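Local atomic coordinates of RimK domain protein ATP-grasp (Sphaerobacter thermophilus, PDB entry 5I47), a protein that probably binds ATP and a metal ion and, like other RimK-type ATP-grasp enzymes, may join an amino acid to a carboxylate substrate. Residues V79-R82 with A83-R87; A143-D147 with Q148-E152; R225-R229 with L230-T234. All blocks are in the same frame, centred on the assembly; numbering follows the deposited sequence.

Contact 1. Residues V79-R82 with A83-R87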
loop_
_atom_site.group_PDB
_atom_site.type_symbol
_atom_site.label_atom_id
_atom_site.label_comp_id
_atom_site.label_asym_id
_atom_site.label_seq_id
_atom_site.Cartn_x
_atom_site.Cartn_y
_atom_site.Cartn_z
ATOM N N VAL B 79 -8.825 12.527 -11.505
ATOM C CA VAL B 79 -8.072 11.464 -12.159
ATOM C C VAL B 79 -8.987 10.270 -12.396
ATOM O O VAL B 79 -9.779 9.896 -11.524
ATOM C CB VAL B 79 -6.836 11.046 -11.334
ATOM C CG1 VAL B 79 -6.033 9.976 -12.072
ATOM C CG2 VAL B 79 -5.963 12.251 -11.046
ATOM N N VAL B 80 -8.882 9.688 -13.587
ATOM C CA VAL B 80 -9.511 8.415 -13.911
ATOM C C VAL B 80 -8.392 7.420 -14.195
ATOM O O VAL B 80 -7.584 7.649 -15.094
ATOM C CB VAL B 80 -10.467 8.537 -15.106
ATOM C CG1 VAL B 80 -10.883 7.158 -15.598
ATOM C CG2 VAL B 80 -11.684 9.366 -14.725
ATOM N N ASN B 81 -8.330 6.322 -13.444
ATOM C CA ASN B 81 -9.314 5.988 -12.423
ATOM C C ASN B 81 -9.135 6.793 -11.141
ATOM O O ASN B 81 -8.019 7.181 -10.790
ATOM C CB ASN B 81 -9.242 4.492 -12.102
ATOM C CG ASN B 81 -9.715 3.626 -13.251
ATOM O OD1 ASN B 81 -10.909 3.565 -13.543
ATOM N ND2 ASN B 81 -8.784 2.943 -13.903
ATOM N N ARG B 82 -10.252 7.045 -10.456
ATOM C CA ARG B 82 -10.209 7.725 -9.169
ATOM C C ARG B 82 -9.326 6.950 -8.196
ATOM O O ARG B 82 -9.154 5.733 -8.315
ATOM C CB ARG B 82 -11.620 7.882 -8.601
ATOM C CG ARG B 82 -12.210 6.605 -8.035
ATOM C CD ARG B 82 -13.663 6.817 -7.617
ATOM N NE ARG B 82 -14.508 7.107 -8.772
ATOM C CZ ARG B 82 -15.096 6.178 -9.520
ATOM N NH1 ARG B 82 -15.845 6.536 -10.560
ATOM N NH2 ARG B 82 -14.940 4.892 -9.231
ATOM N N ALA B 83 -8.757 7.679 -7.227
ATOM C CA ALA B 83 -7.737 7.107 -6.351
ATOM C C ALA B 83 -8.211 5.809 -5.707
ATOM O O ALA B 83 -7.492 4.800 -5.709
ATOM C CB ALA B 83 -7.339 8.123 -5.278
ATOM N N ALA B 84 -9.432 5.811 -5.166
ATOM C CA ALA B 84 -9.931 4.640 -4.449
ATOM C C ALA B 84 -10.034 3.427 -5.362
ATOM O O ALA B 84 -9.715 2.304 -4.949
ATOM C CB ALA B 84 -11.288 4.947 -3.822
ATOM N N THR B 85 -10.491 3.626 -6.601
ATOM C CA THR B 85 -10.536 2.526 -7.558
ATOM C C THR B 85 -9.132 2.095 -7.962
ATOM O O THR B 85 -8.837 0.896 -8.024
ATOM C CB THR B 85 -11.356 2.936 -8.780
ATOM O OG1 THR B 85 -12.707 3.197 -8.378
ATOM C CG2 THR B 85 -11.353 1.836 -9.821
ATOM N N ALA B 86 -8.247 3.061 -8.223
ATOM C CA ALA B 86 -6.857 2.733 -8.512
ATOM C C ALA B 86 -6.225 1.937 -7.380
ATOM O O ALA B 86 -5.369 1.082 -7.629
ATOM C CB ALA B 86 -6.061 4.011 -8.776
ATOM N N ARG B 87 -6.634 2.192 -6.135
ATOM C CA ARG B 87 -6.122 1.395 -5.022
ATOM C C ARG B 87 -6.605 -0.050 -5.109
ATOM O O ARG B 87 -5.848 -0.979 -4.810
ATOM C CB ARG B 87 -6.526 2.023 -3.686
ATOM C CG ARG B 87 -5.416 2.831 -3.031
ATOM C CD ARG B 87 -5.848 3.469 -1.713
ATOM N NE ARG B 87 -6.272 4.857 -1.882
ATOM C CZ ARG B 87 -7.532 5.272 -1.789
ATOM N NH1 ARG B 87 -8.495 4.405 -1.510
ATOM N NH2 ARG B 87 -7.826 6.554 -1.964
#
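Arg82 and Ala86 are joined by a nearly straight backbone hydrogen bond, Ala86 N to Arg82 O at 2.8 Å with an N-H...O angle of 176°, which closes the first turn of helix 83-90 shortly after strand 79-80. Arg82 stands at the N-cap position, and its carbonyl opens the i to i+4 ladder that Arg87 N and Ala83 O continue.

The side chain of Arg82 turns back over this first turn. Its CG sits between the backbone N and the carbonyl carbon (chi1 75°) and a second bend comes at chi3, so the aliphatic part runs past Thr85, CG lying 3.5 Å from Thr85 OG1. The guanidinium then offers an edge to the same hydroxyl: Arg82 NH2 donates to Thr85 OG1 at 2.9 Å, a weak bond, since the N-H...O angle is only 129°. The stronger partner of NH2 is the carbonyl of Thr232. Thr85 suits the site because its two branches do different work: OG1 receives the arginine, while CG2, anti to the backbone N at the other side of CB, rests against Asn81 CB at 4.1 Å. Asn81 follows a cis peptide bond. The small Ala83 lets the helix lie against Ala70 of helix 63-74, and Ala86 CB packs 3.6 Å from Arg82 O.

Val79 and Val80, branched residues at home in a strand, fix the start of the turn in the parallel sheet of the LysX-type preATP-grasp domain. Arg82 thus divides its NH2 between a nearby threonine hydroxyl and a carbonyl far along the chain, while Asn81 OD1 accepts from Thr234 N; an arginine donor and an amide acceptor, both meeting backbone atoms, tie this strand-to-helix turn to the loop before strand 235-241.

Contact 2. Residues A143-D147 with Q148-E152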
loop_
_atom_site.group_PDB
_atom_site.type_symbol
_atom_site.label_atom_id
_atom_site.label_comp_id
_atom_site.label_asym_id
_atom_site.label_seq_id
_atom_site.Cartn_x
_atom_site.Cartn_y
_atom_site.Cartn_z
ATOM N N ALA B 143 2.802 -16.259 -9.898
ATOM C CA ALA B 143 3.666 -17.434 -9.955
ATOM C C ALA B 143 2.829 -18.701 -9.822
ATOM O O ALA B 143 2.246 -18.955 -8.764
ATOM C CB ALA B 143 4.729 -17.365 -8.860
ATOM N N LEU B 144 2.789 -19.504 -10.884
ATOM C CA LEU B 144 2.047 -20.758 -10.858
ATOM C C LEU B 144 2.859 -21.842 -10.158
ATOM O O LEU B 144 4.067 -21.971 -10.373
ATOM C CB LEU B 144 1.688 -21.198 -12.277
ATOM C CG LEU B 144 0.998 -22.557 -12.440
ATOM C CD1 LEU B 144 -0.324 -22.604 -11.688
ATOM C CD2 LEU B 144 0.792 -22.884 -13.914
ATOM N N VAL B 145 2.184 -22.616 -9.310
ATOM C CA VAL B 145 2.817 -23.632 -8.470
ATOM C C VAL B 145 2.039 -24.926 -8.677
ATOM O O VAL B 145 0.941 -25.090 -8.133
ATOM C CB VAL B 145 2.838 -23.233 -6.988
ATOM C CG1 VAL B 145 3.435 -24.342 -6.140
ATOM C CG2 VAL B 145 3.610 -21.942 -6.798
ATOM N N GLU B 146 2.603 -25.853 -9.451
ATOM C CA GLU B 146 1.917 -27.110 -9.726
ATOM C C GLU B 146 2.213 -28.186 -8.691
ATOM O O GLU B 146 1.367 -29.058 -8.459
ATOM C CB GLU B 146 2.295 -27.635 -11.114
ATOM C CG GLU B 146 2.401 -26.573 -12.194
ATOM C CD GLU B 146 3.811 -26.032 -12.337
ATOM O OE1 GLU B 146 4.511 -25.908 -11.308
ATOM O OE2 GLU B 146 4.225 -25.742 -13.480
ATOM N N ASP B 147 3.386 -28.149 -8.064
ATOM C CA ASP B 147 3.787 -29.183 -7.121
ATOM C C ASP B 147 4.793 -28.592 -6.140
ATOM O O ASP B 147 5.178 -27.423 -6.242
ATOM C CB ASP B 147 4.367 -30.390 -7.857
ATOM C CG ASP B 147 5.477 -30.001 -8.800
ATOM O OD1 ASP B 147 6.604 -29.765 -8.323
ATOM O OD2 ASP B 147 5.227 -29.913 -10.019
ATOM N N GLN B 148 5.233 -29.423 -5.188
ATOM C CA GLN B 148 6.107 -28.935 -4.124
ATOM C C GLN B 148 7.447 -28.448 -4.661
ATOM O O GLN B 148 8.013 -27.491 -4.122
ATOM C CB GLN B 148 6.324 -30.021 -3.070
ATOM C CG GLN B 148 7.158 -29.551 -1.881
ATOM C CD GLN B 148 7.336 -30.621 -0.822
ATOM O OE1 GLN B 148 6.371 -31.048 -0.186
ATOM N NE2 GLN B 148 8.576 -31.061 -0.628
ATOM N N ASP B 149 7.972 -29.090 -5.708
ATOM C CA ASP B 149 9.217 -28.620 -6.307
ATOM C C ASP B 149 9.064 -27.208 -6.852
ATOM O O ASP B 149 9.977 -26.382 -6.730
ATOM C CB ASP B 149 9.668 -29.573 -7.414
ATOM C CG ASP B 149 10.528 -30.702 -6.894
ATOM O OD1 ASP B 149 9.974 -31.758 -6.522
ATOM O OD2 ASP B 149 11.765 -30.528 -6.857
ATOM N N ALA B 150 7.915 -26.910 -7.461
ATOM C CA ALA B 150 7.644 -25.541 -7.881
ATOM C C ALA B 150 7.482 -24.625 -6.676
ATOM O O ALA B 150 7.913 -23.466 -6.707
ATOM C CB ALA B 150 6.396 -25.501 -8.762
ATOM N N ALA B 151 6.874 -25.134 -5.602
ATOM C CA ALA B 151 6.679 -24.325 -4.403
ATOM C C ALA B 151 8.014 -23.968 -3.760
ATOM O O ALA B 151 8.282 -22.795 -3.472
ATOM C CB ALA B 151 5.779 -25.066 -3.412
ATOM N N GLU B 152 8.870 -24.969 -3.536
ATOM C CA GLU B 152 10.173 -24.721 -2.933
ATOM C C GLU B 152 11.041 -23.808 -3.786
ATOM O O GLU B 152 11.967 -23.181 -3.259
ATOM C CB GLU B 152 10.899 -26.046 -2.685
ATOM C CG GLU B 152 10.187 -26.971 -1.708
ATOM C CD GLU B 152 10.878 -28.318 -1.557
ATOM O OE1 GLU B 152 11.617 -28.726 -2.482
ATOM O OE2 GLU B 152 10.683 -28.967 -0.507
#
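Asp147 grips Ala150 with its side chain and Ala151 with its backbone carbonyl, at the first turn of helix 148-160. From the side chain, OD1 accepts the amide of Ala150 at 3.3 Å (Ala150 N to Asp147 OD1), the N-H coming from above the carboxylate plane, 51° out of it. From the backbone, Asp147 O accepts Ala151 N at 2.9 Å, in the carbonyl plane. The carboxylate is placed for this by a chi1 of 53°, which sets CG between the backbone N and the carbonyl carbon and swings OD1 over the start of the helix, 3.0 Å from Asp149 N. An aspartate suits this position because its short chain brings an acceptor back to amides that have no earlier turn to bond to, and its negative charge would probably be eased by the positive end of the helix dipole.

This is a classical N-cap, with the N3 amide bound by the cap side chain, and it closes the link from edge strand 143-145 of an antiparallel sheet to the following helix in the RimK-like ATP-grasp domain. An alanine here is likely to leave the Ala150 amide without its side-chain acceptor and the first turn more prone to fray.

Beside the cap, Glu146 bends at chi2 so that OE1 comes 3.2 Å from the methyl of Ala150. Asp149 brings a like charge, its OD1 4.3 Å from Asp147 OD1 and the two carboxylate planes 61° apart; the two would probably repel each other somewhat, though both lie near the positive end of the helix. On the inner side Val145 CG1, anti to its own N, touches Ala151 CB at 3.7 Å and Ala150 CB at 4.1 Å; alanines let the helix come this close. Farther out, Tyr127 lies against Val145, Gln148 and Ala151, while Phe119 and Ile122 of helix 115-125 also press on Ala151.

Contact 3. Residues R225-R229 with L230-T234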
loop_
_atom_site.group_PDB
_atom_site.type_symbol
_atom_site.label_atom_id
_atom_site.label_comp_id
_atom_site.label_asym_id
_atom_site.label_seq_id
_atom_site.Cartn_x
_atom_site.Cartn_y
_atom_site.Cartn_z
ATOM N N ARG B 225 -22.976 -6.090 -11.973
ATOM C CA ARG B 225 -22.816 -6.083 -10.524
ATOM C C ARG B 225 -21.468 -5.499 -10.126
ATOM O O ARG B 225 -21.372 -4.763 -9.138
ATOM C CB ARG B 225 -22.958 -7.495 -9.964
ATOM C CG ARG B 225 -24.333 -8.098 -10.114
ATOM C CD ARG B 225 -24.417 -9.359 -9.285
ATOM N NE ARG B 225 -24.135 -9.086 -7.880
ATOM C CZ ARG B 225 -23.671 -9.988 -7.022
ATOM N NH1 ARG B 225 -23.424 -11.226 -7.429
ATOM N NH2 ARG B 225 -23.446 -9.651 -5.760
ATOM N N ILE B 226 -20.417 -5.826 -10.881
ATOM C CA ILE B 226 -19.088 -5.309 -10.573
ATOM C C ILE B 226 -19.071 -3.790 -10.672
ATOM O O ILE B 226 -18.540 -3.103 -9.792
ATOM C CB ILE B 226 -18.041 -5.956 -11.497
ATOM C CG1 ILE B 226 -17.873 -7.433 -11.138
ATOM C CG2 ILE B 226 -16.719 -5.210 -11.414
ATOM C CD1 ILE B 226 -16.951 -8.190 -12.070
ATOM N N ILE B 227 -19.670 -3.241 -11.730
ATOM C CA ILE B 227 -19.753 -1.789 -11.859
ATOM C C ILE B 227 -20.558 -1.194 -10.706
ATOM O O ILE B 227 -20.196 -0.150 -10.149
ATOM C CB ILE B 227 -20.347 -1.414 -13.230
ATOM C CG1 ILE B 227 -19.432 -1.898 -14.353
ATOM C CG2 ILE B 227 -20.559 0.088 -13.340
ATOM C CD1 ILE B 227 -20.025 -1.712 -15.729
ATOM N N GLU B 228 -21.650 -1.860 -10.316
ATOM C CA GLU B 228 -22.519 -1.333 -9.265
ATOM C C GLU B 228 -21.809 -1.284 -7.919
ATOM O O GLU B 228 -21.971 -0.319 -7.162
ATOM C CB GLU B 228 -23.786 -2.183 -9.157
ATOM C CG GLU B 228 -24.947 -1.720 -10.018
ATOM C CD GLU B 228 -25.484 -0.372 -9.581
ATOM O OE1 GLU B 228 -25.225 0.626 -10.293
ATOM O OE2 GLU B 228 -26.151 -0.310 -8.518
ATOM N N ARG B 229 -21.023 -2.312 -7.599
ATOM C CA ARG B 229 -20.396 -2.446 -6.290
ATOM C C ARG B 229 -18.971 -1.909 -6.247
ATOM O O ARG B 229 -18.600 -1.227 -5.287
ATOM C CB ARG B 229 -20.401 -3.915 -5.858
ATOM C CG ARG B 229 -21.790 -4.500 -5.697
ATOM C CD ARG B 229 -22.549 -3.834 -4.554
ATOM N NE ARG B 229 -23.960 -4.217 -4.556
ATOM C CZ ARG B 229 -24.941 -3.448 -5.019
ATOM N NH1 ARG B 229 -24.671 -2.243 -5.502
ATOM N NH2 ARG B 229 -26.194 -3.883 -4.996
ATOM N N LEU B 230 -18.167 -2.200 -7.270
ATOM C CA LEU B 230 -16.791 -1.720 -7.316
ATOM C C LEU B 230 -16.698 -0.290 -7.837
ATOM O O LEU B 230 -15.781 0.442 -7.454
ATOM C CB LEU B 230 -15.949 -2.662 -8.176
ATOM C CG LEU B 230 -14.457 -2.407 -8.362
ATOM C CD1 LEU B 230 -13.709 -3.725 -8.353
ATOM C CD2 LEU B 230 -14.203 -1.658 -9.657
ATOM N N GLY B 231 -17.613 0.124 -8.700
ATOM C CA GLY B 231 -17.652 1.487 -9.180
ATOM C C GLY B 231 -17.350 1.581 -10.669
ATOM O O GLY B 231 -16.846 0.647 -11.300
ATOM N N THR B 232 -17.673 2.740 -11.231
ATOM C CA THR B 232 -17.372 3.033 -12.621
ATOM C C THR B 232 -15.882 3.326 -12.794
ATOM O O THR B 232 -15.186 3.725 -11.856
ATOM C CB THR B 232 -18.196 4.225 -13.106
ATOM O OG1 THR B 232 -17.917 5.368 -12.285
ATOM C CG2 THR B 232 -19.686 3.906 -13.036
ATOM N N GLY B 233 -15.401 3.134 -14.012
ATOM C CA GLY B 233 -14.016 3.414 -14.327
ATOM C C GLY B 233 -13.620 2.758 -15.633
ATOM O O GLY B 233 -14.442 2.179 -16.345
ATOM N N THR B 234 -12.330 2.862 -15.932
ATOM C CA THR B 234 -11.740 2.247 -17.118
ATOM C C THR B 234 -10.874 1.085 -16.644
ATOM O O THR B 234 -9.732 1.286 -16.221
ATOM C CB THR B 234 -10.937 3.268 -17.920
ATOM O OG1 THR B 234 -10.055 3.980 -17.046
ATOM C CG2 THR B 234 -11.867 4.261 -18.587
#
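Leu230 and Ile226 are linked by the backbone hydrogen bond from Leu230 N to Ile226 O at 2.7 Å, its donor tilted 21° from the carbonyl plane. One residue on, Gly231 N reaches Ile227 O at 3.0 Å, but its N-H...O angle of 129° makes this bond weak, as the chain is already leaving the helix.

Apolar contacts follow the same path. Ile226 and Leu230, one turn apart, lie side by side and point the same way, with Ile226 CG2 4.2 Å from Leu230 CB; both rest on Tyr235 of strand 235-241, where bulky aliphatic residues fill the buried face. Past the end of the helix, Ile227 CG2, anti to its backbone N, meets Thr232 CG2 at 3.9 Å, the two side chains crossing at about a right angle. This methyl contact is what the branched threonine gives the loop on one side, its OG1 being hydrogen-bonded to another part of the protein.

Among polar groups, Glu228 and Arg229 form a long salt bridge on the exposed face, and Gly231 O accepts from the hydroxyl of Tyr235.

Gly231 has a phi of 114°, where a CB would jam against the carbonyl of Leu230, and it is the glycine that commonly ends a helix: here it breaks helix 216-230 and turns the chain toward strand 235-241 of the antiparallel sheet in the ATP-grasp domain.

Along the chain the three contacts follow in series, each a local junction between a helix and a strand or loop. Contacts 1 and 3 belong to different domains by sequence family yet lie side by side, their centres 12 Å apart: the preATP-grasp turn at 79-87 meets the loop at 232-234 through Asn81 and Arg82, with helix 267-275 touching both. Contact 2 shares the ATP-grasp family region with contact 3 but sits 34 Å, centre to centre, from either, across the chain's centre and on a separate antiparallel sheet. The first and third therefore join the N-terminal parallel sheet to the five-stranded sheet, while the second belongs to a peripheral lobe.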